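Local coordinates for effector protein Lem4 (lpg1101) (Legionella pneumophila subsp. pneumophila, PDB 6CGK) that acts as a membrane-associated tyrosine phosphatase delivered by Legionella, present here as an inactivated mutant of its haloacid dehalogenase domain, at residues D25-G30 / F186-Y191; N73-L78 / E106-D111; L175-N180 / F192-T197. The protein carries 1 engineered substitution. All blocks are in the same frame, centred on the assembly; numbering follows the deposited sequence.

Interaction 1. Residues D25-G30 / F186-Y191. With MG (magnesium ion), chain C; PO4 (phosphate ion), chain B.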
loop_
_atom_site.group_PDB
_atom_site.type_symbol
_atom_site.label_atom_id
_atom_site.label_comp_id
_atom_site.label_asym_id
_atom_site.label_seq_id
_atom_site.Cartn_x
_atom_site.Cartn_y
_atom_site.Cartn_z
ATOM N N ASP A 25 -2.219 -3.780 6.446
ATOM C CA ASP A 25 -3.064 -4.690 7.223
ATOM C C ASP A 25 -4.454 -4.096 7.379
ATOM O O ASP A 25 -4.612 -2.971 7.873
ATOM C CB ASP A 25 -2.481 -4.933 8.617
ATOM C CG ASP A 25 -1.144 -5.627 8.571
ATOM O OD1 ASP A 25 -1.076 -6.730 8.011
ATOM O OD2 ASP A 25 -0.160 -5.057 9.087
ATOM N N GLY A 26 -5.458 -4.853 6.979
ATOM C CA GLY A 26 -6.838 -4.442 7.119
ATOM C C GLY A 26 -7.355 -3.635 5.958
ATOM O O GLY A 26 -8.569 -3.405 5.866
ATOM N N THR A 27 -6.462 -3.175 5.091
ATOM C CA THR A 27 -6.806 -2.411 3.905
ATOM C C THR A 27 -6.607 -3.268 2.664
ATOM O O THR A 27 -7.574 -3.613 1.983
ATOM C CB THR A 27 -5.949 -1.143 3.840
ATOM O OG1 THR A 27 -6.173 -0.378 5.026
ATOM C CG2 THR A 27 -6.315 -0.301 2.648
ATOM N N ILE A 28 -5.362 -3.654 2.391
ATOM C CA ILE A 28 -5.091 -4.641 1.353
ATOM C C ILE A 28 -5.455 -6.057 1.818
ATOM O O ILE A 28 -5.906 -6.867 1.003
ATOM C CB ILE A 28 -3.624 -4.522 0.916
ATOM C CG1 ILE A 28 -3.445 -3.230 0.094
ATOM C CG2 ILE A 28 -3.172 -5.735 0.089
ATOM C CD1 ILE A 28 -2.027 -2.742 0.035
ATOM N N THR A 29 -5.300 -6.377 3.115
ATOM C CA THR A 29 -5.731 -7.665 3.645
ATOM C C THR A 29 -7.060 -7.521 4.375
ATOM O O THR A 29 -7.594 -6.423 4.544
ATOM C CB THR A 29 -4.703 -8.258 4.613
ATOM O OG1 THR A 29 -4.741 -7.523 5.854
ATOM C CG2 THR A 29 -3.308 -8.194 4.056
ATOM N N GLY A 30 -7.582 -8.655 4.851
ATOM C CA GLY A 30 -8.825 -8.634 5.589
ATOM C C GLY A 30 -8.688 -8.578 7.095
ATOM O O GLY A 30 -9.667 -8.847 7.799
ATOM N N PHE A 186 -13.673 -2.225 1.309
ATOM C CA PHE A 186 -13.161 -1.219 0.383
ATOM C C PHE A 186 -13.674 -1.471 -1.033
ATOM O O PHE A 186 -13.721 -2.614 -1.495
ATOM C CB PHE A 186 -11.636 -1.222 0.393
ATOM C CG PHE A 186 -11.043 -0.696 1.664
ATOM C CD1 PHE A 186 -10.881 -1.517 2.762
ATOM C CD2 PHE A 186 -10.659 0.630 1.760
ATOM C CE1 PHE A 186 -10.341 -1.026 3.935
ATOM C CE2 PHE A 186 -10.114 1.128 2.932
ATOM C CZ PHE A 186 -9.955 0.299 4.019
ATOM N N LYS A 187 -14.051 -0.393 -1.724
ATOM C CA LYS A 187 -14.650 -0.492 -3.057
ATOM C C LYS A 187 -13.586 -0.222 -4.121
ATOM O O LYS A 187 -13.570 0.809 -4.802
ATOM C CB LYS A 187 -15.833 0.470 -3.174
ATOM C CG LYS A 187 -16.619 0.622 -1.873
ATOM C CD LYS A 187 -18.115 0.480 -2.081
ATOM N N TRP A 188 -12.671 -1.188 -4.249
ATOM C CA TRP A 188 -11.499 -1.000 -5.105
ATOM C C TRP A 188 -11.891 -0.693 -6.545
ATOM O O TRP A 188 -11.254 0.138 -7.206
ATOM C CB TRP A 188 -10.601 -2.237 -5.030
ATOM C CG TRP A 188 -10.079 -2.469 -3.647
ATOM C CD1 TRP A 188 -10.475 -3.437 -2.767
ATOM C CD2 TRP A 188 -9.079 -1.697 -2.969
ATOM N NE1 TRP A 188 -9.774 -3.324 -1.577
ATOM C CE2 TRP A 188 -8.910 -2.265 -1.681
ATOM C CE3 TRP A 188 -8.297 -0.595 -3.330
ATOM C CZ2 TRP A 188 -7.996 -1.756 -0.756
ATOM C CZ3 TRP A 188 -7.395 -0.097 -2.419
ATOM C CH2 TRP A 188 -7.250 -0.671 -1.145
ATOM N N GLY A 189 -12.946 -1.337 -7.048
ATOM C CA GLY A 189 -13.407 -1.036 -8.395
ATOM C C GLY A 189 -13.793 0.421 -8.569
ATOM O O GLY A 189 -13.469 1.041 -9.585
ATOM N N GLU A 190 -14.486 0.988 -7.579
ATOM C CA GLU A 190 -14.808 2.413 -7.618
ATOM C C GLU A 190 -13.557 3.274 -7.509
ATOM O O GLU A 190 -13.473 4.339 -8.134
ATOM C CB GLU A 190 -15.794 2.756 -6.507
ATOM C CG GLU A 190 -17.207 2.316 -6.821
ATOM C CD GLU A 190 -18.187 2.652 -5.715
ATOM O OE1 GLU A 190 -19.017 1.780 -5.362
ATOM O OE2 GLU A 190 -18.129 3.788 -5.196
ATOM N N TYR A 191 -12.576 2.842 -6.714
ATOM C CA TYR A 191 -11.343 3.619 -6.602
ATOM C C TYR A 191 -10.557 3.590 -7.903
ATOM O O TYR A 191 -9.897 4.575 -8.248
ATOM C CB TYR A 191 -10.464 3.110 -5.455
ATOM C CG TYR A 191 -11.186 2.927 -4.137
ATOM C CD1 TYR A 191 -12.395 3.566 -3.881
ATOM C CD2 TYR A 191 -10.666 2.090 -3.143
ATOM C CE1 TYR A 191 -13.068 3.374 -2.669
ATOM C CE2 TYR A 191 -11.327 1.906 -1.935
ATOM C CZ TYR A 191 -12.525 2.547 -1.710
ATOM O OH TYR A 191 -13.194 2.349 -0.516
HETATM MG MG MG C . -4.265 -1.154 8.709
HETATM P P PO4 B . -0.664 -1.539 9.041
HETATM O O1 PO4 B . -0.292 -2.039 7.656
HETATM O O2 PO4 B . 0.019 -0.230 9.425
HETATM O O3 PO4 B . -0.244 -2.625 10.021
HETATM O O4 PO4 B . -2.169 -1.416 9.162
HETATM O O HOH W 1 -9.641 -5.286 0.359
HETATM O O HOH W 2 -4.872 -1.984 10.481
HETATM O O HOH W 3 -4.043 0.715 9.601
#

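Interaction 2. Residues N73-L78 / E106-D111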
loop_
_atom_site.group_PDB
_atom_site.type_symbol
_atom_site.label_atom_id
_atom_site.label_comp_id
_atom_site.label_asym_id
_atom_site.label_seq_id
_atom_site.Cartn_x
_atom_site.Cartn_y
_atom_site.Cartn_z
ATOM N N ASN A 73 -10.407 -8.463 -4.284
ATOM C CA ASN A 73 -10.544 -7.178 -4.961
ATOM C C ASN A 73 -9.308 -6.302 -4.795
ATOM O O ASN A 73 -9.011 -5.484 -5.668
ATOM C CB ASN A 73 -11.788 -6.456 -4.449
ATOM C CG ASN A 73 -13.069 -7.172 -4.832
ATOM O OD1 ASN A 73 -13.123 -7.861 -5.849
ATOM N ND2 ASN A 73 -14.107 -7.012 -4.021
ATOM N N ALA A 74 -8.584 -6.433 -3.687
ATOM C CA ALA A 74 -7.369 -5.638 -3.526
ATOM C C ALA A 74 -6.274 -6.153 -4.443
ATOM O O ALA A 74 -5.493 -5.375 -4.994
ATOM C CB ALA A 74 -6.902 -5.673 -2.060
ATOM N N LYS A 75 -6.198 -7.471 -4.600
ATOM C CA LYS A 75 -5.262 -8.066 -5.537
ATOM C C LYS A 75 -5.499 -7.535 -6.936
ATOM O O LYS A 75 -4.570 -7.079 -7.609
ATOM C CB LYS A 75 -5.423 -9.584 -5.518
ATOM C CG LYS A 75 -4.691 -10.315 -6.603
ATOM C CD LYS A 75 -5.083 -11.798 -6.537
ATOM C CE LYS A 75 -4.121 -12.724 -7.272
ATOM N NZ LYS A 75 -4.020 -12.434 -8.720
ATOM N N ASN A 76 -6.749 -7.601 -7.396
ATOM C CA ASN A 76 -7.063 -7.117 -8.741
ATOM C C ASN A 76 -6.744 -5.634 -8.876
ATOM O O ASN A 76 -6.209 -5.197 -9.902
ATOM C CB ASN A 76 -8.528 -7.374 -9.059
ATOM C CG ASN A 76 -8.826 -8.831 -9.262
ATOM O OD1 ASN A 76 -7.930 -9.637 -9.528
ATOM N ND2 ASN A 76 -10.093 -9.186 -9.145
ATOM N N PHE A 77 -7.051 -4.846 -7.841
ATOM C CA PHE A 77 -6.730 -3.419 -7.864
ATOM C C PHE A 77 -5.231 -3.195 -8.029
ATOM O O PHE A 77 -4.798 -2.417 -8.886
ATOM C CB PHE A 77 -7.252 -2.751 -6.586
ATOM C CG PHE A 77 -6.921 -1.284 -6.469
ATOM C CD1 PHE A 77 -7.737 -0.327 -7.056
ATOM C CD2 PHE A 77 -5.812 -0.863 -5.764
ATOM C CE1 PHE A 77 -7.445 1.024 -6.956
ATOM C CE2 PHE A 77 -5.508 0.493 -5.645
ATOM C CZ PHE A 77 -6.330 1.443 -6.248
ATOM N N LEU A 78 -4.415 -3.881 -7.219
ATOM C CA LEU A 78 -2.970 -3.692 -7.322
ATOM C C LEU A 78 -2.461 -4.105 -8.691
ATOM O O LEU A 78 -1.600 -3.432 -9.275
ATOM C CB LEU A 78 -2.247 -4.478 -6.236
ATOM C CG LEU A 78 -2.504 -3.976 -4.822
ATOM C CD1 LEU A 78 -2.133 -5.029 -3.738
ATOM C CD2 LEU A 78 -1.737 -2.641 -4.655
ATOM N N GLU A 106 3.948 -11.588 -3.136
ATOM C CA GLU A 106 4.470 -12.692 -3.946
ATOM C C GLU A 106 3.538 -13.901 -3.966
ATOM O O GLU A 106 3.369 -14.546 -5.005
ATOM C CB GLU A 106 5.861 -13.085 -3.454
ATOM C CG GLU A 106 6.888 -12.015 -3.816
ATOM C CD GLU A 106 8.113 -12.014 -2.941
ATOM O OE1 GLU A 106 8.208 -12.870 -2.013
ATOM O OE2 GLU A 106 8.970 -11.132 -3.177
ATOM N N PHE A 107 2.966 -14.260 -2.811
ATOM C CA PHE A 107 2.025 -15.369 -2.747
ATOM C C PHE A 107 0.855 -15.171 -3.689
ATOM O O PHE A 107 0.260 -16.145 -4.147
ATOM C CB PHE A 107 1.461 -15.528 -1.320
ATOM C CG PHE A 107 2.476 -15.874 -0.251
ATOM C CD1 PHE A 107 3.673 -16.513 -0.543
ATOM C CD2 PHE A 107 2.204 -15.535 1.067
ATOM C CE1 PHE A 107 4.590 -16.836 0.495
ATOM C CE2 PHE A 107 3.097 -15.873 2.119
ATOM C CZ PHE A 107 4.296 -16.494 1.819
ATOM N N GLU A 108 0.457 -13.916 -3.916
ATOM C CA GLU A 108 -0.661 -13.598 -4.787
ATOM C C GLU A 108 -0.218 -13.254 -6.206
ATOM O O GLU A 108 -1.050 -12.834 -7.022
ATOM C CB GLU A 108 -1.452 -12.430 -4.188
ATOM C CG GLU A 108 -1.940 -12.711 -2.773
ATOM C CD GLU A 108 -3.167 -13.578 -2.754
ATOM O OE1 GLU A 108 -3.752 -13.737 -3.839
ATOM O OE2 GLU A 108 -3.553 -14.111 -1.677
ATOM N N ASN A 109 1.067 -13.415 -6.517
ATOM C CA ASN A 109 1.587 -13.180 -7.870
ATOM C C ASN A 109 1.349 -11.731 -8.298
ATOM O O ASN A 109 1.022 -11.448 -9.462
ATOM C CB ASN A 109 1.000 -14.177 -8.877
ATOM C CG ASN A 109 1.858 -14.324 -10.129
ATOM O OD1 ASN A 109 3.065 -14.060 -10.117
ATOM N ND2 ASN A 109 1.243 -14.771 -11.199
ATOM N N ILE A 110 1.523 -10.824 -7.345
ATOM C CA ILE A 110 1.479 -9.381 -7.592
ATOM C C ILE A 110 2.899 -8.858 -7.691
ATOM O O ILE A 110 3.703 -9.028 -6.772
ATOM C CB ILE A 110 0.724 -8.650 -6.478
ATOM C CG1 ILE A 110 -0.720 -9.135 -6.419
ATOM C CG2 ILE A 110 0.781 -7.113 -6.722
ATOM C CD1 ILE A 110 -1.384 -8.823 -5.090
ATOM N N ASP A 111 3.201 -8.193 -8.796
ATOM C CA ASP A 111 4.517 -7.618 -8.976
ATOM C C ASP A 111 4.674 -6.423 -8.042
ATOM O O ASP A 111 3.772 -5.589 -7.935
ATOM C CB ASP A 111 4.655 -7.196 -10.452
ATOM C CG ASP A 111 5.979 -6.549 -10.778
ATOM O OD1 ASP A 111 6.955 -6.701 -10.028
ATOM O OD2 ASP A 111 6.047 -5.922 -11.867
#

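Interaction 3. Residues L175-N180 / F192-T197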
loop_
_atom_site.group_PDB
_atom_site.type_symbol
_atom_site.label_atom_id
_atom_site.label_comp_id
_atom_site.label_asym_id
_atom_site.label_seq_id
_atom_site.Cartn_x
_atom_site.Cartn_y
_atom_site.Cartn_z
ATOM N N LEU A 175 -6.370 17.623 -4.359
ATOM C CA LEU A 175 -7.154 16.672 -5.136
ATOM C C LEU A 175 -6.939 15.295 -4.511
ATOM O O LEU A 175 -6.261 14.433 -5.050
ATOM C CB LEU A 175 -6.751 16.688 -6.613
ATOM C CG LEU A 175 -7.477 15.730 -7.554
ATOM C CD1 LEU A 175 -8.978 15.981 -7.538
ATOM C CD2 LEU A 175 -6.922 15.886 -8.963
ATOM N N VAL A 176 -7.530 15.102 -3.338
ATOM C CA VAL A 176 -7.359 13.884 -2.555
ATOM C C VAL A 176 -8.673 13.127 -2.521
ATOM O O VAL A 176 -9.741 13.723 -2.347
ATOM C CB VAL A 176 -6.891 14.197 -1.123
ATOM C CG1 VAL A 176 -6.611 12.918 -0.370
ATOM C CG2 VAL A 176 -5.655 15.077 -1.158
ATOM N N LYS A 177 -8.594 11.810 -2.673
ATOM C CA LYS A 177 -9.706 10.921 -2.370
ATOM C C LYS A 177 -9.271 10.073 -1.190
ATOM O O LYS A 177 -8.241 9.400 -1.259
ATOM C CB LYS A 177 -10.071 10.040 -3.570
ATOM C CG LYS A 177 -10.745 10.798 -4.700
ATOM C CD LYS A 177 -12.228 11.024 -4.422
ATOM C CE LYS A 177 -12.901 11.739 -5.589
ATOM N NZ LYS A 177 -14.381 11.556 -5.592
ATOM N N PHE A 178 -10.032 10.126 -0.105
ATOM C CA PHE A 178 -9.675 9.426 1.117
ATOM C C PHE A 178 -10.771 8.426 1.431
ATOM O O PHE A 178 -11.944 8.802 1.525
ATOM C CB PHE A 178 -9.480 10.405 2.275
ATOM C CG PHE A 178 -9.301 9.742 3.602
ATOM C CD1 PHE A 178 -8.475 8.631 3.738
ATOM C CD2 PHE A 178 -9.955 10.224 4.723
ATOM C CE1 PHE A 178 -8.312 8.016 4.970
ATOM C CE2 PHE A 178 -9.793 9.618 5.964
ATOM C CZ PHE A 178 -8.973 8.515 6.090
ATOM N N HIS A 179 -10.391 7.159 1.578
ATOM C CA HIS A 179 -11.336 6.092 1.873
ATOM C C HIS A 179 -10.910 5.384 3.147
ATOM O O HIS A 179 -9.801 4.841 3.231
ATOM C CB HIS A 179 -11.440 5.127 0.697
ATOM C CG HIS A 179 -11.857 5.807 -0.565
ATOM N ND1 HIS A 179 -13.140 6.270 -0.765
ATOM C CD2 HIS A 179 -11.152 6.162 -1.664
ATOM C CE1 HIS A 179 -13.214 6.860 -1.944
ATOM N NE2 HIS A 179 -12.023 6.805 -2.512
ATOM N N ASN A 180 -11.783 5.427 4.142
ATOM C CA ASN A 180 -11.605 4.718 5.400
ATOM C C ASN A 180 -12.784 3.765 5.500
ATOM O O ASN A 180 -13.937 4.206 5.559
ATOM C CB ASN A 180 -11.553 5.702 6.570
ATOM C CG ASN A 180 -11.518 5.015 7.908
ATOM O OD1 ASN A 180 -12.296 5.346 8.801
ATOM N ND2 ASN A 180 -10.628 4.038 8.054
ATOM N N PHE A 192 -10.605 2.472 -8.632
ATOM C CA PHE A 192 -9.978 2.440 -9.945
ATOM C C PHE A 192 -10.649 3.435 -10.869
ATOM O O PHE A 192 -9.979 4.153 -11.623
ATOM C CB PHE A 192 -10.037 1.028 -10.529
ATOM C CG PHE A 192 -9.134 0.837 -11.699
ATOM C CD1 PHE A 192 -7.767 0.732 -11.523
ATOM C CD2 PHE A 192 -9.644 0.784 -12.986
ATOM C CE1 PHE A 192 -6.924 0.577 -12.609
ATOM C CE2 PHE A 192 -8.804 0.622 -14.065
ATOM C CZ PHE A 192 -7.442 0.509 -13.865
ATOM N N LYS A 193 -11.977 3.510 -10.813
ATOM C CA LYS A 193 -12.669 4.514 -11.603
ATOM C C LYS A 193 -12.214 5.916 -11.205
ATOM O O LYS A 193 -12.030 6.781 -12.068
ATOM C CB LYS A 193 -14.182 4.346 -11.446
ATOM C CG LYS A 193 -14.981 5.373 -12.215
ATOM C CD LYS A 193 -16.459 5.234 -11.949
ATOM C CE LYS A 193 -16.981 3.884 -12.384
ATOM N NZ LYS A 193 -18.416 4.023 -12.743
ATOM N N GLU A 194 -11.988 6.144 -9.904
ATOM C CA GLU A 194 -11.548 7.461 -9.440
ATOM C C GLU A 194 -10.169 7.817 -9.991
ATOM O O GLU A 194 -9.935 8.961 -10.399
ATOM C CB GLU A 194 -11.533 7.514 -7.906
ATOM C CG GLU A 194 -12.900 7.381 -7.212
ATOM C CD GLU A 194 -12.813 7.505 -5.677
ATOM O OE1 GLU A 194 -11.706 7.319 -5.107
ATOM O OE2 GLU A 194 -13.857 7.786 -5.042
ATOM N N ILE A 195 -9.237 6.860 -10.003
ATOM C CA ILE A 195 -7.941 7.117 -10.631
ATOM C C ILE A 195 -8.134 7.546 -12.082
ATOM O O ILE A 195 -7.664 8.606 -12.506
ATOM C CB ILE A 195 -7.032 5.883 -10.544
ATOM C CG1 ILE A 195 -6.668 5.580 -9.095
ATOM C CG2 ILE A 195 -5.782 6.106 -11.369
ATOM C CD1 ILE A 195 -6.012 4.209 -8.921
ATOM N N LEU A 196 -8.834 6.724 -12.867
ATOM C CA LEU A 196 -8.967 7.007 -14.294
ATOM C C LEU A 196 -9.702 8.320 -14.539
ATOM O O LEU A 196 -9.397 9.043 -15.497
ATOM C CB LEU A 196 -9.703 5.861 -14.996
ATOM C CG LEU A 196 -9.011 4.503 -15.062
ATOM C CD1 LEU A 196 -9.800 3.579 -15.981
ATOM C CD2 LEU A 196 -7.588 4.650 -15.558
ATOM N N THR A 197 -10.695 8.626 -13.700
ATOM C CA THR A 197 -11.452 9.872 -13.848
ATOM C C THR A 197 -10.611 11.103 -13.536
ATOM O O THR A 197 -10.899 12.185 -14.051
ATOM C CB THR A 197 -12.687 9.862 -12.938
ATOM O OG1 THR A 197 -13.516 8.734 -13.256
ATOM C CG2 THR A 197 -13.486 11.131 -13.125
#

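Interaction 1. Residues D25-G30 / F186-Y191
Thr27 lays its CG2 methyl over one face of the Phe186 ring, a CH-pi contact in which CG2 sits 4.2 Å from the centroid of the Phe186 ring and 21° off the normal. The same methyl meets the benzo part of the neighbouring indole, with Thr27 CG2 3.9 Å from Trp188 CH2. With OG1 beside the backbone N (chi1 -58°), CG2 faces the rings while the hydroxyl hydrogen-bonds to Asn23 OD1 and weakly to Asp155 OD1, both on magnesium.

The backbone carbonyl of Thr27 arrives at the indole edge, near its plane, with Thr27 O 3.3 Å from Trp188 CZ2. One water ties the two together, donating to Thr27 O and accepting from Trp188 NE1 at 2.8 Å. Gly26, at positive phi, turns the loop, and Gly26 N gives a nearly straight bond (175°) to Thr29 OG1.

At the start of the loop Asp25 O binds magnesium at 2.0 Å, alongside Asn23, Asp155, two waters and a phosphate oxygen, while Asp25 N donates to phosphate O1 over 2.9 Å. Residues 23 and 25 flank Phe24 as in the DxD motif of haloacid dehalogenases, the first position being the engineered Asn23. No direct hydrogen bond crosses the segments; methyl-to-ring contact, carbonyl oxygens beside ring carbons and one water bridge pack Phe186 and Trp188 against the magnesium-binding loop, and neither is a ligand.

Interaction 2. Residues N73-L78 / E106-D111
A mixed contact, apolar toward the interior and polar-edged outside, joins helix 72-82 to the chain leaving helix 98-107 on its way to strand 116-118. Lys75 carries much of it with its methylenes. CG stands anti to the backbone N (chi1 170°), which sends the extended chain out over Ile110 and on to Glu108. Lys75 CG lies 3.9 Å from Ile110 CD1, and Lys75 CE makes a methylene-to-carbonyl contact of 3.1 Å with Glu108 O; no hydrogen bond crosses the segments. Only at its last torsion does the lysine bend, and its ammonium hydrogen-bonds to Gln79 one turn further along the helix. Lys75 NZ is 5.1 Å from Glu108 OE1, too far for a salt bridge, and the carboxylate of Glu108 finds Tyr61 through OE2.

The turn that presents these groups is a Schellman motif: Asn109, at positive phi, bonds through N to Glu106 O at 3.0 Å, while Ile110 N reaches back to the carbonyl of Leu105. The motif ends helix 98-107, the helix of the beta-alpha-beta crossover from strand 89-93 to 116-118. Ile110 follows with its side chain toward helix 72-82, which belongs to the preceding connection from 19-23 to 89-93. Ile110 CG2 meets Leu78 CB at 4.0 Å, the side chains crossing at about a right angle; Ile110 CD1 reaches both Leu78 CD1, at 4.1 Å, and the lysine methylenes. Leu78 also touches Ile28 of the metal-binding loop.

Interaction 3. Residues L175-N180 / F192-T197
The hydrogen bond from His179 to Glu194 is the one hydrogen bond across strand segment 175-180 and helix segment 192-197. His179 NE2 donates to Glu194 OE1 over 2.7 Å, with an N-H...O angle of 160°. The carboxylate oxygen lies at the edge of the imidazole, near its plane, and is met on its syn side, slightly out of the carboxylate plane; ring and carboxylate are turned 30° against each other. The two side chains approach from opposite directions, Glu194 running straight out beyond CG to span the gap. So close an acid would be expected to favour a protonated imidazole. Within the helix, Thr197 OG1 donates to Lys193 O at 2.7 Å from above the carbonyl plane, so that this oxygen takes a second donor besides Thr197 N.

The charged contact is looser. Lys177 NZ stands 3.8 Å from Glu194 OE2, a long salt bridge that probably adds general attraction rather than a fixed direction.

Van der Waals contact comes from the lysine methylenes. Its chain bends at chi2 (-80°) and passes obliquely by the carboxylate, Lys177 CB 3.5 Å from Glu194 OE1 and Lys177 CD 3.7 Å from Glu194 OE2. Both oxygens are thus flanked by the lysine chain while the imidazole approaches from its own strand position two residues on.

Strand 176-180 is an edge strand of the parallel sheet, order 3-2-1-4-5, the Rossmann-like core of the haloacid dehalogenase fold, and pairs with strand 150-154. His179 and Lys177 project from the face turned to helix 188-198; Val176 and Phe178 project from the other face, against helix 157-169. On helix 188-198, Ile195 packs on Val81 of helix 72-82.

Overall arrangement
Interactions 1 and 3 share helix 188-198, with centres about 12 Å apart: its start packs on the metal loop, its next turns reach the edge strand, and Tyr191 stacks on His179 between them, Tyr191 CE1 3.4 Å from His179 CG. Interaction 2 lies about 11 Å from interaction 1, centre to centre, and joins it where Trp188 CE3 meets Phe77 CD2 at 3.5 Å. Phe77 also packs on Ile195, bringing helix 72-82 against helix 188-198. The side chains of Leu78 and His179 stay about 13 Å and about 12 Å from magnesium; neither interaction 2 nor 3 holds a ligand of the ion, although His179 lies about 8 Å, side chain to side chain, from the magnesium-site residue Asp154.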